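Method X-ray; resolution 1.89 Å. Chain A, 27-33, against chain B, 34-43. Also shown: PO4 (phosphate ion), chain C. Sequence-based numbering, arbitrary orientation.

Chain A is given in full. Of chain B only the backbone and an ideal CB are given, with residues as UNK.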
# COMPACT_ATOMS: atom_id res chain seq x y z
N ASP A 27 3.48 -7.22 -6.11
CA ASP A 27 2.79 -6.34 -5.17
C ASP A 27 1.33 -6.13 -5.55
O ASP A 27 0.43 -6.22 -4.70
CB ASP A 27 3.52 -5.00 -5.10
CG ASP A 27 2.92 -4.07 -4.09
OD1 ASP A 27 3.30 -4.16 -2.90
OD2 ASP A 27 2.08 -3.24 -4.48
N TYR A 28 1.09 -5.83 -6.82
CA TYR A 28 -0.26 -5.57 -7.32
C TYR A 28 -1.16 -6.78 -7.13
O TYR A 28 -2.26 -6.67 -6.58
CB TYR A 28 -0.22 -5.17 -8.79
CG TYR A 28 -1.59 -5.05 -9.43
CD1 TYR A 28 -2.35 -3.90 -9.27
CD2 TYR A 28 -2.11 -6.09 -10.18
CE1 TYR A 28 -3.60 -3.79 -9.85
CE2 TYR A 28 -3.36 -5.99 -10.77
CZ TYR A 28 -4.10 -4.84 -10.60
OH TYR A 28 -5.34 -4.75 -11.19
N LEU A 29 -0.71 -7.94 -7.58
CA LEU A 29 -1.51 -9.16 -7.44
C LEU A 29 -1.78 -9.51 -5.98
O LEU A 29 -2.92 -9.85 -5.60
CB LEU A 29 -0.86 -10.33 -8.18
CG LEU A 29 -0.90 -10.23 -9.71
CD1 LEU A 29 -0.21 -11.41 -10.36
CD2 LEU A 29 -2.34 -10.09 -10.21
N GLN A 30 -0.74 -9.42 -5.15
CA GLN A 30 -0.90 -9.72 -3.73
C GLN A 30 -1.94 -8.79 -3.11
O GLN A 30 -2.79 -9.23 -2.33
CB GLN A 30 0.43 -9.60 -2.98
CG GLN A 30 0.66 -8.25 -2.34
CD GLN A 30 1.98 -8.16 -1.59
OE1 GLN A 30 2.68 -9.16 -1.42
NE2 GLN A 30 2.32 -6.96 -1.15
N ARG A 31 -1.89 -7.51 -3.45
CA ARG A 31 -2.84 -6.54 -2.92
C ARG A 31 -4.27 -6.81 -3.36
O ARG A 31 -5.19 -6.82 -2.55
CB ARG A 31 -2.43 -5.12 -3.31
CG ARG A 31 -1.18 -4.63 -2.61
CD ARG A 31 -0.96 -3.16 -2.87
NE ARG A 31 0.19 -2.64 -2.13
CZ ARG A 31 0.57 -1.37 -2.13
NH1 ARG A 31 -0.10 -0.48 -2.84
NH2 ARG A 31 1.62 -0.99 -1.42
N MET A 32 -4.45 -7.05 -4.66
CA MET A 32 -5.77 -7.39 -5.18
C MET A 32 -6.35 -8.53 -4.36
O MET A 32 -7.47 -8.43 -3.82
CB MET A 32 -5.68 -7.80 -6.65
CG MET A 32 -5.35 -6.64 -7.58
SD MET A 32 -6.84 -5.77 -8.13
CE MET A 32 -7.50 -6.97 -9.28
N LYS A 33 -5.58 -9.61 -4.25
CA LYS A 33 -6.00 -10.78 -3.48
C LYS A 33 -6.37 -10.44 -2.04
O LYS A 33 -7.48 -10.73 -1.59
CB LYS A 33 -4.90 -11.84 -3.49
CG LYS A 33 -5.13 -12.99 -2.52
CD LYS A 33 -4.02 -14.02 -2.65
CE LYS A 33 -3.93 -14.52 -4.09
NZ LYS A 33 -2.63 -15.19 -4.37
N UNK B 34 -10.87 0.90 -2.98
CA UNK B 34 -10.18 0.87 -4.27
C UNK B 34 -9.94 -0.53 -4.81
O UNK B 34 -10.30 -0.84 -5.94
CB UNK B 34 -8.84 1.59 -4.15
N UNK B 35 -9.34 -1.38 -3.99
CA UNK B 35 -8.99 -2.72 -4.45
C UNK B 35 -10.22 -3.59 -4.71
O UNK B 35 -10.29 -4.29 -5.72
CB UNK B 35 -8.09 -3.40 -3.42
N UNK B 36 -11.21 -3.52 -3.81
CA UNK B 36 -12.44 -4.26 -4.06
C UNK B 36 -13.07 -3.82 -5.38
O UNK B 36 -13.47 -4.64 -6.21
CB UNK B 36 -13.43 -4.06 -2.91
N UNK B 37 -13.16 -2.50 -5.56
CA UNK B 37 -13.72 -1.97 -6.79
C UNK B 37 -12.98 -2.50 -8.01
O UNK B 37 -13.60 -3.00 -8.94
CB UNK B 37 -13.68 -0.44 -6.77
N UNK B 38 -11.65 -2.41 -8.01
CA UNK B 38 -10.88 -2.92 -9.15
C UNK B 38 -11.15 -4.39 -9.43
O UNK B 38 -11.26 -4.80 -10.60
CB UNK B 38 -9.38 -2.72 -8.90
N UNK B 39 -11.27 -5.20 -8.38
CA UNK B 39 -11.55 -6.62 -8.60
C UNK B 39 -12.93 -6.81 -9.24
O UNK B 39 -13.06 -7.54 -10.22
CB UNK B 39 -11.47 -7.39 -7.28
N UNK B 40 -13.95 -6.16 -8.68
CA UNK B 40 -15.30 -6.30 -9.23
C UNK B 40 -15.37 -5.78 -10.68
O UNK B 40 -16.18 -6.25 -11.47
CB UNK B 40 -16.30 -5.55 -8.35
N UNK B 41 -14.52 -4.81 -11.01
CA UNK B 41 -14.51 -4.21 -12.35
C UNK B 41 -13.83 -5.09 -13.39
O UNK B 41 -14.29 -5.22 -14.53
CB UNK B 41 -13.81 -2.85 -12.31
N UNK B 42 -12.70 -5.67 -13.01
CA UNK B 42 -11.96 -6.52 -13.92
C UNK B 42 -12.64 -7.87 -14.03
O UNK B 42 -12.54 -8.55 -15.06
CB UNK B 42 -10.51 -6.68 -13.46
N UNK B 43 -13.34 -8.26 -12.97
CA UNK B 43 -14.04 -9.52 -12.94
C UNK B 43 -13.15 -10.66 -12.48
O UNK B 43 -13.53 -11.83 -12.59
CB UNK B 43 -14.61 -9.83 -14.32
P PO4 C . -1.87 2.15 -2.60
O1 PO4 C . -0.76 1.84 -1.62
O2 PO4 C . -1.48 1.66 -3.97
O3 PO4 C . -3.14 1.46 -2.16
O4 PO4 C . -2.08 3.64 -2.65

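The two helices cross nearly at right angles, 95° between their N-to-C directions, with axes 9.6 Å apart at closest approach. Chain A offers Tyr A28, Arg A31 and Met A32 along one flank, so the positions that chain A constrains are those whose CA-to-CB bonds point toward this flank, together with position 39, which points sideways but lies beside Met A32.

At position 34 the ideal CB has nothing of chain A within 5.5 Å, and the backbone is plainly helical. Any helix-tolerant side chain would do, a polar one readily. The residue is Arg B34, extended beyond its chi1 and making no contact with chain A.

Position 35 is the most demanding. Its CA lies 5.7 Å from the CA of Met A32, and its CB points toward chain A, 4.6 Å from Arg A31 O and 4.9 Å from Met A32 CA. Beyond it runs a broad groove, lined by the aliphatic part of Arg A31, the sulfur of Met A32 and the ring of Tyr A28, with a phosphate ion further out. Leucine, methionine or phenylalanine could cover part of this surface; a large flat side chain with a donor would use more of it. The residue is Trp B35, chi1 in m. Arg A31 CB sits over one face of its six-membered ring, 3.9 Å from the centroid, a CH-pi contact that exploits the aliphatic root of a charged residue. Met A32 SD approaches the ring edge, 3.6 Å from Trp B35 CE3, and Tyr A28 CE1 meets Trp B35 CZ3 at 3.5 Å, the two rings inclined by 61°. The indole nitrogen, Trp B35 NE1, reaches PO4 O3 at 3.5 Å in a weak hydrogen bond; Arg A31 NH1 also bonds weakly to the ion, 2.7 Å from PO4 O1.

Position 36 points away and position 37 is out of reach, so chain A sets no preference at either. They hold Asp B36 and Asn B37.

At position 38 the CB again points toward chain A, 4.0 Å from Met A32 SD and 5.1 Å from Tyr A28 OH. A small or medium side chain would fit, apolar against the sulfur or polar near the hydroxyl. Asp B38 packs its CB 4.1 Å from Met A32 SD, while its carboxylate is hydrogen-bonded elsewhere in the structure.

Position 39 points sideways, its CB 4.5 Å from Met A32 CE. A compact apolar group such as valine, isoleucine or alanine suits a methyl neighbour. Val B39 places CG2 3.6 Å from Met A32 CE.

Positions 40 and 41 are beyond chain A's reach and carry Gln B40 and Leu B41.

At position 42 the CA-to-CB bond points toward chain A, and the ideal CB lies 5.2 Å from Met A32 CE, leaving room for a longer apolar chain, leucine or methionine. Leu B42 extends CD1 to 3.9 Å from Met A32 CE and 3.5 Å from Tyr A28 OH, completing with 35, 38 and 39 the hole that receives Met A32.

Position 43 leaves the helix with positive phi, 86°, where a CB would jam against the preceding carbonyl oxygen. Glycine is called for by the backbone alone, and Gly B43 is found.

Chain B, residues 34-43: RWDNDVQLLG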
# COMPACT_ATOMS: atom_id res chain seq x y z
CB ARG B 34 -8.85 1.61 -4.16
CG ARG B 34 -8.99 3.11 -4.13
CD ARG B 34 -7.65 3.78 -3.91
NE ARG B 34 -7.79 5.22 -3.75
CZ ARG B 34 -7.01 5.95 -2.96
NH1 ARG B 34 -6.03 5.38 -2.28
NH2 ARG B 34 -7.20 7.26 -2.86
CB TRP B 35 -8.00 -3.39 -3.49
CG TRP B 35 -6.68 -2.69 -3.48
CD1 TRP B 35 -6.18 -1.90 -2.49
CD2 TRP B 35 -5.69 -2.70 -4.52
NE1 TRP B 35 -4.94 -1.42 -2.84
CE2 TRP B 35 -4.62 -1.90 -4.08
CE3 TRP B 35 -5.61 -3.31 -5.77
CZ2 TRP B 35 -3.48 -1.69 -4.86
CZ3 TRP B 35 -4.48 -3.11 -6.54
CH2 TRP B 35 -3.43 -2.31 -6.08
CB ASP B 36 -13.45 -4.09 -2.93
CG ASP B 36 -14.67 -4.97 -3.12
OD1 ASP B 36 -14.50 -6.20 -3.26
OD2 ASP B 36 -15.80 -4.43 -3.16
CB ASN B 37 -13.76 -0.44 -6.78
CG ASN B 37 -14.84 0.09 -5.86
OD1 ASN B 37 -15.55 -0.67 -5.19
ND2 ASN B 37 -14.98 1.41 -5.81
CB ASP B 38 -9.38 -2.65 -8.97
CG ASP B 38 -8.99 -1.24 -9.39
OD1 ASP B 38 -9.89 -0.45 -9.73
OD2 ASP B 38 -7.78 -0.92 -9.37
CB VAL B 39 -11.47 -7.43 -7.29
CG1 VAL B 39 -11.99 -8.85 -7.51
CG2 VAL B 39 -10.04 -7.46 -6.78
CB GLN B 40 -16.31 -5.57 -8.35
CG GLN B 40 -16.05 -4.08 -8.25
CD GLN B 40 -17.08 -3.36 -7.41
OE1 GLN B 40 -17.78 -3.97 -6.60
NE2 GLN B 40 -17.17 -2.05 -7.59
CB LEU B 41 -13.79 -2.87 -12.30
CG LEU B 41 -14.44 -1.69 -11.58
CD1 LEU B 41 -15.73 -2.08 -10.85
CD2 LEU B 41 -13.42 -1.05 -10.65
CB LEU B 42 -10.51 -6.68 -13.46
CG LEU B 42 -9.65 -5.41 -13.48
CD1 LEU B 42 -8.26 -5.70 -12.93
CD2 LEU B 42 -9.56 -4.84 -14.88
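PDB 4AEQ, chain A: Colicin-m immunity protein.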